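Local coordinates for protein peptidyl-prolyl cis-trans isomerase ([Pseudomonas syringae] pv. tomato str. DC3000, PDB 5XB0) that probably catalyses cis-trans isomerisation of peptidyl-prolyl bonds in proteins, this chain being the FKBP-type isomerase part of a longer protein, at residues I33-P44 against M91-P102. Numbering follows the deposited sequence.
Sequences ILMTELTPGTGP and MPTGAKWRLVIP
Met35 has CG anti to the backbone N (chi1 -177°) and then bends at chi2 and chi3, so that its thioether folds over the indole of Trp97, whose CG lies anti to its carbonyl carbon (chi1 -79°). The two sit on neighbouring antiparallel strands of the FKBP beta-sheet, 34-37 and 96-101, whose pairing shifts by one at a classic bulge, Leu38 and Thr39 both facing Lys96. Met35 SD lies 3.8 Å from the centroid of the Trp97 five-membered ring, over its face, a Met-aromatic contact, while Met35 CG makes a CH-pi contact with the six-membered ring. Met91 CG packs on the opposite face of the indole. At the ring edge Trp97 NE1 donates to the anti lone pair of Glu37 OE2 (2.9 Å), which ties down the rotation of the indole; Asn90 touches the same side chain. Leu99 CD2 packs against Met35 CG at 3.8 Å, and helix 82-87 packs on Leu99 through Ala87. On the other face of the sheet, which carries Thr36 and Arg98, Arg98 runs extended to a salt bridge with Glu20 of helix 6-21, and a water bonded to Thr36 OG1 also reaches Arg98 NH1 weakly. At the bulge Lys96 O accepts from both Leu38 N and Thr39 N, and Lys96 NZ reaches back to Thr39 OG1 (3.1 Å). Within the type II turn Pro92-Ala95, Thr93 gives two bonds to Pro44 O: OG1 on a lone pair at 2.8 Å, N from above the carbonyl plane at 2.9 Å.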
loop_
_atom_site.group_PDB
_atom_site.type_symbol
_atom_site.label_atom_id
_atom_site.label_comp_id
_atom_site.label_asym_id
_atom_site.label_seq_id
_atom_site.Cartn_x
_atom_site.Cartn_y
_atom_site.Cartn_z
ATOM N N ILE A 33 -1.959 -3.605 7.401
ATOM C CA ILE A 33 -1.879 -2.389 6.593
ATOM C C ILE A 33 -2.235 -1.187 7.461
ATOM O O ILE A 33 -3.211 -1.229 8.222
ATOM C CB ILE A 33 -2.807 -2.443 5.346
ATOM C CG1 ILE A 33 -2.223 -3.360 4.270
ATOM C CG2 ILE A 33 -2.951 -1.054 4.717
ATOM C CD1 ILE A 33 -2.309 -4.828 4.560
ATOM N N LEU A 34 -1.440 -0.123 7.356
ATOM C CA LEU A 34 -1.638 1.081 8.158
ATOM C C LEU A 34 -2.113 2.233 7.295
ATOM O O LEU A 34 -1.469 2.578 6.309
ATOM C CB LEU A 34 -0.345 1.476 8.861
ATOM C CG LEU A 34 0.351 0.360 9.637
ATOM C CD1 LEU A 34 1.754 0.789 10.079
ATOM C CD2 LEU A 34 -0.482 -0.049 10.848
ATOM N N MET A 35 -3.221 2.844 7.688
ATOM C CA MET A 35 -3.834 3.887 6.890
ATOM C C MET A 35 -3.850 5.214 7.628
ATOM O O MET A 35 -4.171 5.289 8.829
ATOM C CB MET A 35 -5.267 3.483 6.510
ATOM C CG MET A 35 -5.993 4.476 5.606
ATOM S SD MET A 35 -6.841 5.809 6.484
ATOM C CE MET A 35 -8.288 4.942 7.084
ATOM N N THR A 36 -3.517 6.267 6.898
ATOM C CA THR A 36 -3.713 7.628 7.368
ATOM C C THR A 36 -4.587 8.358 6.356
ATOM O O THR A 36 -4.310 8.306 5.164
ATOM C CB THR A 36 -2.384 8.374 7.525
ATOM O OG1 THR A 36 -1.470 7.580 8.297
ATOM C CG2 THR A 36 -2.606 9.718 8.222
ATOM N N GLU A 37 -5.635 9.038 6.816
ATOM C CA GLU A 37 -6.531 9.710 5.884
ATOM C C GLU A 37 -6.094 11.137 5.640
ATOM O O GLU A 37 -6.037 11.946 6.568
ATOM C CB GLU A 37 -7.965 9.684 6.410
ATOM C CG GLU A 37 -8.978 10.350 5.507
ATOM C CD GLU A 37 -10.390 9.900 5.832
ATOM O OE1 GLU A 37 -11.054 10.600 6.629
ATOM O OE2 GLU A 37 -10.815 8.835 5.329
ATOM N N LEU A 38 -5.781 11.440 4.384
ATOM C CA LEU A 38 -5.367 12.782 4.011
ATOM C C LEU A 38 -6.614 13.617 3.739
ATOM O O LEU A 38 -6.738 14.745 4.214
ATOM C CB LEU A 38 -4.443 12.747 2.782
ATOM C CG LEU A 38 -3.345 11.674 2.830
ATOM C CD1 LEU A 38 -2.482 11.690 1.574
ATOM C CD2 LEU A 38 -2.476 11.827 4.067
ATOM N N THR A 39 -7.544 13.028 2.990
ATOM C CA THR A 39 -8.807 13.667 2.607
ATOM C C THR A 39 -9.923 12.640 2.703
ATOM O O THR A 39 -9.797 11.553 2.159
ATOM C CB THR A 39 -8.754 14.207 1.162
ATOM O OG1 THR A 39 -7.678 15.148 1.040
ATOM C CG2 THR A 39 -10.067 14.880 0.775
ATOM N N PRO A 40 -11.021 12.969 3.405
ATOM C CA PRO A 40 -12.116 11.996 3.438
ATOM C C PRO A 40 -12.907 11.957 2.135
ATOM O O PRO A 40 -12.884 12.896 1.332
ATOM C CB PRO A 40 -12.992 12.500 4.583
ATOM C CG PRO A 40 -12.745 13.957 4.614
ATOM C CD PRO A 40 -11.316 14.172 4.200
ATOM N N GLY A 41 -13.628 10.864 1.938
ATOM C CA GLY A 41 -14.534 10.745 0.810
ATOM C C GLY A 41 -15.877 10.222 1.282
ATOM O O GLY A 41 -15.991 9.663 2.373
ATOM N N THR A 42 -16.902 10.412 0.456
ATOM C CA THR A 42 -18.233 9.922 0.792
ATOM C C THR A 42 -18.866 9.157 -0.358
ATOM O O THR A 42 -20.080 8.955 -0.372
ATOM C CB THR A 42 -19.180 11.071 1.204
ATOM O OG1 THR A 42 -19.331 11.978 0.108
ATOM C CG2 THR A 42 -18.611 11.831 2.406
ATOM N N GLY A 43 -18.040 8.713 -1.308
ATOM C CA GLY A 43 -18.528 7.953 -2.447
ATOM C C GLY A 43 -18.461 6.462 -2.206
ATOM O O GLY A 43 -18.137 6.034 -1.099
ATOM N N PRO A 44 -18.764 5.659 -3.240
ATOM C CA PRO A 44 -18.839 4.198 -3.087
ATOM C C PRO A 44 -17.497 3.551 -2.789
ATOM O O PRO A 44 -16.444 4.042 -3.236
ATOM C CB PRO A 44 -19.358 3.723 -4.454
ATOM C CG PRO A 44 -20.012 4.938 -5.061
ATOM C CD PRO A 44 -19.174 6.096 -4.585
ATOM N N MET A 91 -12.184 1.971 1.363
ATOM C CA MET A 91 -11.937 3.331 0.908
ATOM C C MET A 91 -13.080 3.894 0.070
ATOM O O MET A 91 -13.431 3.327 -0.955
ATOM C CB MET A 91 -10.644 3.367 0.097
ATOM C CG MET A 91 -10.171 4.773 -0.190
ATOM S SD MET A 91 -8.587 4.764 -1.046
ATOM C CE MET A 91 -8.221 6.522 -1.076
ATOM N N PRO A 92 -13.669 5.020 0.503
ATOM C CA PRO A 92 -14.756 5.624 -0.276
ATOM C C PRO A 92 -14.229 6.458 -1.447
ATOM O O PRO A 92 -13.187 7.104 -1.318
ATOM C CB PRO A 92 -15.475 6.508 0.747
ATOM C CG PRO A 92 -14.413 6.881 1.722
ATOM C CD PRO A 92 -13.421 5.737 1.767
ATOM N N THR A 93 -14.943 6.439 -2.567
ATOM C CA THR A 93 -14.557 7.264 -3.707
ATOM C C THR A 93 -14.433 8.725 -3.272
ATOM O O THR A 93 -15.261 9.230 -2.511
ATOM C CB THR A 93 -15.556 7.122 -4.849
ATOM O OG1 THR A 93 -15.568 5.756 -5.292
ATOM C CG2 THR A 93 -15.173 8.006 -6.009
ATOM N N GLY A 94 -13.367 9.388 -3.708
ATOM C CA GLY A 94 -13.125 10.767 -3.321
ATOM C C GLY A 94 -12.062 10.921 -2.243
ATOM O O GLY A 94 -11.482 12.002 -2.067
ATOM N N ALA A 95 -11.803 9.855 -1.502
ATOM C CA ALA A 95 -10.806 9.933 -0.437
ATOM C C ALA A 95 -9.380 9.957 -0.995
ATOM O O ALA A 95 -9.128 9.513 -2.122
ATOM C CB ALA A 95 -10.966 8.770 0.530
ATOM N N LYS A 96 -8.462 10.488 -0.189
ATOM C CA LYS A 96 -7.019 10.392 -0.430
ATOM C C LYS A 96 -6.408 9.788 0.824
ATOM O O LYS A 96 -6.544 10.355 1.921
ATOM C CB LYS A 96 -6.386 11.760 -0.719
ATOM C CG LYS A 96 -6.969 12.505 -1.914
ATOM C CD LYS A 96 -5.989 13.578 -2.407
ATOM C CE LYS A 96 -6.706 14.774 -3.022
ATOM N NZ LYS A 96 -7.414 15.586 -1.988
ATOM N N TRP A 97 -5.760 8.637 0.661
ATOM C CA TRP A 97 -5.205 7.854 1.762
ATOM C C TRP A 97 -3.717 7.600 1.610
ATOM O O TRP A 97 -3.224 7.416 0.496
ATOM C CB TRP A 97 -5.904 6.494 1.863
ATOM C CG TRP A 97 -7.237 6.522 2.534
ATOM C CD1 TRP A 97 -7.940 7.625 2.937
ATOM C CD2 TRP A 97 -8.025 5.386 2.902
ATOM N NE1 TRP A 97 -9.121 7.242 3.537
ATOM C CE2 TRP A 97 -9.188 5.873 3.539
ATOM C CE3 TRP A 97 -7.852 3.997 2.768
ATOM C CZ2 TRP A 97 -10.191 5.026 4.018
ATOM C CZ3 TRP A 97 -8.839 3.157 3.266
ATOM C CH2 TRP A 97 -9.992 3.681 3.881
ATOM N N ARG A 98 -3.015 7.570 2.742
ATOM C CA ARG A 98 -1.667 7.034 2.817
ATOM C C ARG A 98 -1.771 5.622 3.368
ATOM O O ARG A 98 -2.441 5.397 4.376
ATOM C CB ARG A 98 -0.777 7.917 3.704
ATOM C CG ARG A 98 0.631 7.365 3.950
ATOM C CD ARG A 98 1.463 8.447 4.645
ATOM N NE ARG A 98 2.889 8.152 4.743
ATOM C CZ ARG A 98 3.411 7.437 5.730
ATOM N NH1 ARG A 98 2.605 6.932 6.655
ATOM N NH2 ARG A 98 4.722 7.211 5.786
ATOM N N LEU A 99 -1.177 4.668 2.666
ATOM C CA LEU A 99 -1.135 3.279 3.119
ATOM C C LEU A 99 0.294 2.842 3.323
ATOM O O LEU A 99 1.124 3.025 2.436
ATOM C CB LEU A 99 -1.790 2.339 2.102
ATOM C CG LEU A 99 -3.261 2.529 1.767
ATOM C CD1 LEU A 99 -3.697 1.454 0.768
ATOM C CD2 LEU A 99 -4.117 2.463 3.032
ATOM N N VAL A 100 0.578 2.225 4.461
ATOM C CA VAL A 100 1.859 1.566 4.664
ATOM C C VAL A 100 1.581 0.077 4.697
ATOM O O VAL A 100 0.802 -0.391 5.522
ATOM C CB VAL A 100 2.557 2.003 5.967
ATOM C CG1 VAL A 100 3.938 1.367 6.065
ATOM C CG2 VAL A 100 2.687 3.520 6.015
ATOM N N ILE A 101 2.205 -0.654 3.784
ATOM C CA ILE A 101 1.868 -2.056 3.559
ATOM C C ILE A 101 3.069 -2.927 3.901
ATOM O O ILE A 101 4.150 -2.750 3.323
ATOM C CB ILE A 101 1.428 -2.270 2.085
ATOM C CG1 ILE A 101 0.242 -1.338 1.779
ATOM C CG2 ILE A 101 1.075 -3.723 1.813
ATOM C CD1 ILE A 101 -0.245 -1.392 0.352
ATOM N N PRO A 102 2.896 -3.867 4.849
ATOM C CA PRO A 102 4.007 -4.772 5.188
ATOM C C PRO A 102 4.393 -5.629 4.007
ATOM O O PRO A 102 3.561 -5.879 3.125
ATOM C CB PRO A 102 3.448 -5.629 6.338
ATOM C CG PRO A 102 1.975 -5.566 6.169
ATOM C CD PRO A 102 1.662 -4.202 5.581
HETATM O O HOH W 1 -0.213 5.497 7.141
HETATM O O HOH W 2 -13.037 14.233 -1.365
HETATM O O HOH W 3 -16.602 11.760 -2.011
#